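PDB 4OYH: molybdopterin-guanine dinucleotide biosynthesis protein B from Bacillus subtilis subsp. spizizenii, which binds GTP, has weak intrinsic GTPase activity and may act as an adapter in making and using the molybdopterin guanine dinucleotide cofactor. Local coordinates for residues E28-K33 / C105-G110. The protein carries 2 engineered substitutions. Residues are numbered along the deposited sequence; the frame is centred on the assembly and turned at random.
Sequences ERILEK and CLLIEG
Leu107 reaches from its strand to the helix with one methyl, CD1, which meets both Ile30 and Leu31. Leu107 CD1 lies 4.0 Å from Ile30 CG2 and 4.1 Å from Leu31 CD2. Leu107 CD1 is also 4.2 Å from Ile30 CD1, so both branches of the isoleucine touch the same methyl. The leucine side chain crosses each helix residue at a slant. All three residues are buried, and no hydrogen bond joins the two segments. In Ile30, CG2 is anti to the backbone N and CG1 is anti to the carbonyl carbon (chi1 -61°), which turns both branches to the strand. Helix 23-35 here packs on a face of the parallel sheet, at strand 105-109. The fold is that of a P-loop NTPase. This helix starts at Lys23 and Thr24, which probably bind GTP, and the contact lies further along it. Strand 105-109 runs between strands 41-46 and 12-16, and the backbone of Leu107 is hydrogen-bonded to Gly42 and Leu44. Leu31 also packs on Leu41 and Cys43 of strand 41-46 and on Gln66 of the second subunit. Ile30 also packs against Val164, Val167 and Leu168 of helix 161-171.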
ATOM      1  N   GLU A  28       1.870   3.999 -19.590  1.00 47.52           N
ATOM      2  CA  GLU A  28       3.279   4.315 -19.424  1.00 40.67           C
ATOM      3  C   GLU A  28       3.645   5.631 -20.051  1.00 37.74           C
ATOM      4  O   GLU A  28       4.274   6.474 -19.418  1.00 38.96           O
ATOM      5  CB  GLU A  28       4.124   3.242 -20.070  1.00 50.26           C
ATOM      6  CG  GLU A  28       4.791   2.322 -19.151  1.00 62.65           C
ATOM      7  CD  GLU A  28       6.098   1.886 -19.755  1.00 84.17           C
ATOM      8  OE1 GLU A  28       6.053   1.348 -20.888  1.00 75.68           O
ATOM      9  OE2 GLU A  28       7.161   2.097 -19.107  1.00 83.51           O
ATOM     10  N   ARG A  29       3.299   5.768 -21.327  1.00 31.71           N
ATOM     11  CA  ARG A  29       3.444   7.026 -22.037  1.00 40.41           C
ATOM     12  C   ARG A  29       2.805   8.195 -21.296  1.00 39.51           C
ATOM     13  O   ARG A  29       3.415   9.247 -21.143  1.00 64.03           O
ATOM     14  CB  ARG A  29       2.852   6.921 -23.426  1.00 40.12           C
ATOM     15  CG  ARG A  29       3.847   7.144 -24.535  1.00 68.72           C
ATOM     16  CD  ARG A  29       4.780   5.946 -24.697  1.00 87.06           C
ATOM     17  NE  ARG A  29       4.917   5.523 -26.095  1.00 92.78           N
ATOM     18  CZ  ARG A  29       3.909   5.133 -26.880  1.00 92.03           C
ATOM     19  NH1 ARG A  29       2.655   5.107 -26.435  1.00 84.32           N
ATOM     20  NH2 ARG A  29       4.161   4.765 -28.127  1.00 87.23           N
ATOM     21  N   ILE A  30       1.601   8.010 -20.789  1.00 37.14           N
ATOM     22  CA  ILE A  30       0.948   9.068 -20.019  1.00 34.12           C
ATOM     23  C   ILE A  30       1.655   9.413 -18.721  1.00 38.16           C
ATOM     24  O   ILE A  30       1.750  10.584 -18.348  1.00 28.66           O
ATOM     25  CB  ILE A  30      -0.463   8.686 -19.650  1.00 35.58           C
ATOM     26  CG1 ILE A  30      -1.301   8.446 -20.915  1.00 36.61           C
ATOM     27  CG2 ILE A  30      -1.074   9.754 -18.722  1.00 27.94           C
ATOM     28  CD1 ILE A  30      -2.565   7.632 -20.634  1.00 39.65           C
ATOM     29  N   LEU A  31       2.089   8.400 -17.983  1.00 30.34           N
ATOM     30  CA  LEU A  31       2.740   8.681 -16.714  1.00 32.42           C
ATOM     31  C   LEU A  31       4.106   9.366 -16.892  1.00 40.61           C
ATOM     32  O   LEU A  31       4.431  10.298 -16.144  1.00 37.07           O
ATOM     33  CB  LEU A  31       2.893   7.414 -15.900  1.00 31.40           C
ATOM     34  CG  LEU A  31       1.581   6.796 -15.438  1.00 38.53           C
ATOM     35  CD1 LEU A  31       1.824   5.439 -14.774  1.00 26.57           C
ATOM     36  CD2 LEU A  31       0.843   7.746 -14.491  1.00 34.85           C
ATOM     37  N   GLU A  32       4.876   8.930 -17.888  1.00 37.08           N
ATOM     38  CA  GLU A  32       6.176   9.533 -18.198  1.00 47.53           C
ATOM     39  C   GLU A  32       5.955  11.019 -18.452  1.00 55.68           C
ATOM     40  O   GLU A  32       6.570  11.872 -17.816  1.00 51.16           O
ATOM     41  CB  GLU A  32       6.838   8.852 -19.416  1.00 60.30           C
ATOM     42  CG  GLU A  32       7.367   7.405 -19.145  1.00 70.59           C
ATOM     43  CD  GLU A  32       7.356   6.453 -20.368  1.00 77.30           C
ATOM     44  OE1 GLU A  32       7.841   5.303 -20.250  1.00 81.31           O
ATOM     45  OE2 GLU A  32       6.862   6.840 -21.444  1.00 86.53           O
ATOM     46  N   LYS A  33       5.022  11.335 -19.337  1.00 52.34           N
ATOM     47  CA  LYS A  33       4.783  12.725 -19.652  1.00 51.18           C
ATOM     48  C   LYS A  33       4.206  13.515 -18.473  1.00 46.10           C
ATOM     49  O   LYS A  33       4.404  14.714 -18.414  1.00 51.30           O
ATOM     50  CB  LYS A  33       3.872  12.858 -20.870  1.00 56.20           C
ATOM     51  CG  LYS A  33       4.098  14.164 -21.617  1.00 69.12           C
ATOM     52  CD  LYS A  33       3.690  14.088 -23.084  1.00 72.66           C
ATOM     53  CE  LYS A  33       4.038  15.380 -23.831  1.00 71.19           C
ATOM     54  NZ  LYS A  33       3.305  15.543 -25.135  1.00 78.09           N
ATOM     55  N   CYS A 105      -4.718  13.826  -8.919  1.00 35.69           N
ATOM     56  CA  CYS A 105      -5.583  13.231  -9.919  1.00 44.31           C
ATOM     57  C   CYS A 105      -5.273  11.744 -10.064  1.00 32.49           C
ATOM     58  O   CYS A 105      -4.390  11.225  -9.384  1.00 32.89           O
ATOM     59  CB  CYS A 105      -5.422  13.950 -11.253  1.00 41.07           C
ATOM     60  SG  CYS A 105      -3.717  14.081 -11.806  1.00 35.38           S
ATOM     61  N   LEU A 106      -6.008  11.052 -10.923  1.00 33.38           N
ATOM     62  CA  LEU A 106      -5.884   9.598 -10.947  1.00 30.27           C
ATOM     63  C   LEU A 106      -6.156   8.980 -12.313  1.00 31.82           C
ATOM     64  O   LEU A 106      -7.164   9.262 -12.979  1.00 27.72           O
ATOM     65  CB  LEU A 106      -6.794   9.008  -9.882  1.00 29.12           C
ATOM     66  CG  LEU A 106      -6.902   7.479  -9.831  1.00 38.95           C
ATOM     67  CD1 LEU A 106      -5.542   6.804  -9.444  1.00 27.91           C
ATOM     68  CD2 LEU A 106      -8.001   7.109  -8.892  1.00 29.69           C
ATOM     69  N   LEU A 107      -5.185   8.165 -12.712  1.00 32.47           N
ATOM     70  CA  LEU A 107      -5.244   7.296 -13.880  1.00 34.00           C
ATOM     71  C   LEU A 107      -5.649   5.915 -13.418  1.00 27.88           C
ATOM     72  O   LEU A 107      -4.990   5.335 -12.560  1.00 25.50           O
ATOM     73  CB  LEU A 107      -3.882   7.205 -14.584  1.00 29.00           C
ATOM     74  CG  LEU A 107      -3.724   7.402 -16.093  1.00 31.79           C
ATOM     75  CD1 LEU A 107      -2.502   6.691 -16.588  1.00 23.75           C
ATOM     76  CD2 LEU A 107      -4.904   6.979 -16.861  1.00 29.89           C
ATOM     77  N   ILE A 108      -6.735   5.386 -13.970  1.00 25.46           N
ATOM     78  CA  ILE A 108      -7.168   4.029 -13.611  1.00 25.97           C
ATOM     79  C   ILE A 108      -7.070   3.098 -14.831  1.00 26.48           C
ATOM     80  O   ILE A 108      -7.575   3.440 -15.906  1.00 26.39           O
ATOM     81  CB  ILE A 108      -8.605   4.018 -13.095  1.00 31.50           C
ATOM     82  CG1 ILE A 108      -8.779   5.085 -11.998  1.00 28.09           C
ATOM     83  CG2 ILE A 108      -8.959   2.617 -12.668  1.00 24.95           C
ATOM     84  CD1 ILE A 108      -9.954   4.891 -11.109  1.00 36.66           C
ATOM     85  N   GLU A 109      -6.411   1.948 -14.678  1.00 22.12           N
ATOM     86  CA  GLU A 109      -6.530   0.863 -15.656  1.00 25.47           C
ATOM     87  C   GLU A 109      -7.680  -0.070 -15.212  1.00 21.17           C
ATOM     88  O   GLU A 109      -7.621  -0.631 -14.124  1.00 25.56           O
ATOM     89  CB  GLU A 109      -5.195   0.113 -15.781  1.00 47.43           C
ATOM     90  CG  GLU A 109      -5.234  -1.230 -16.530  1.00 67.68           C
ATOM     91  CD  GLU A 109      -3.830  -1.829 -16.776  1.00 66.97           C
ATOM     92  OE1 GLU A 109      -3.738  -3.034 -17.078  1.00 70.26           O
ATOM     93  OE2 GLU A 109      -2.821  -1.105 -16.682  1.00 71.76           O
ATOM     94  N   GLY A 110      -8.724  -0.244 -16.040  1.00 22.30           N
ATOM     95  CA  GLY A 110      -9.859  -1.128 -15.665  1.00 34.30           C
ATOM     96  C   GLY A 110     -11.089  -0.477 -14.985  1.00 34.55           C
ATOM     97  O   GLY A 110     -11.302   0.704 -15.215  1.00 25.69           O
TER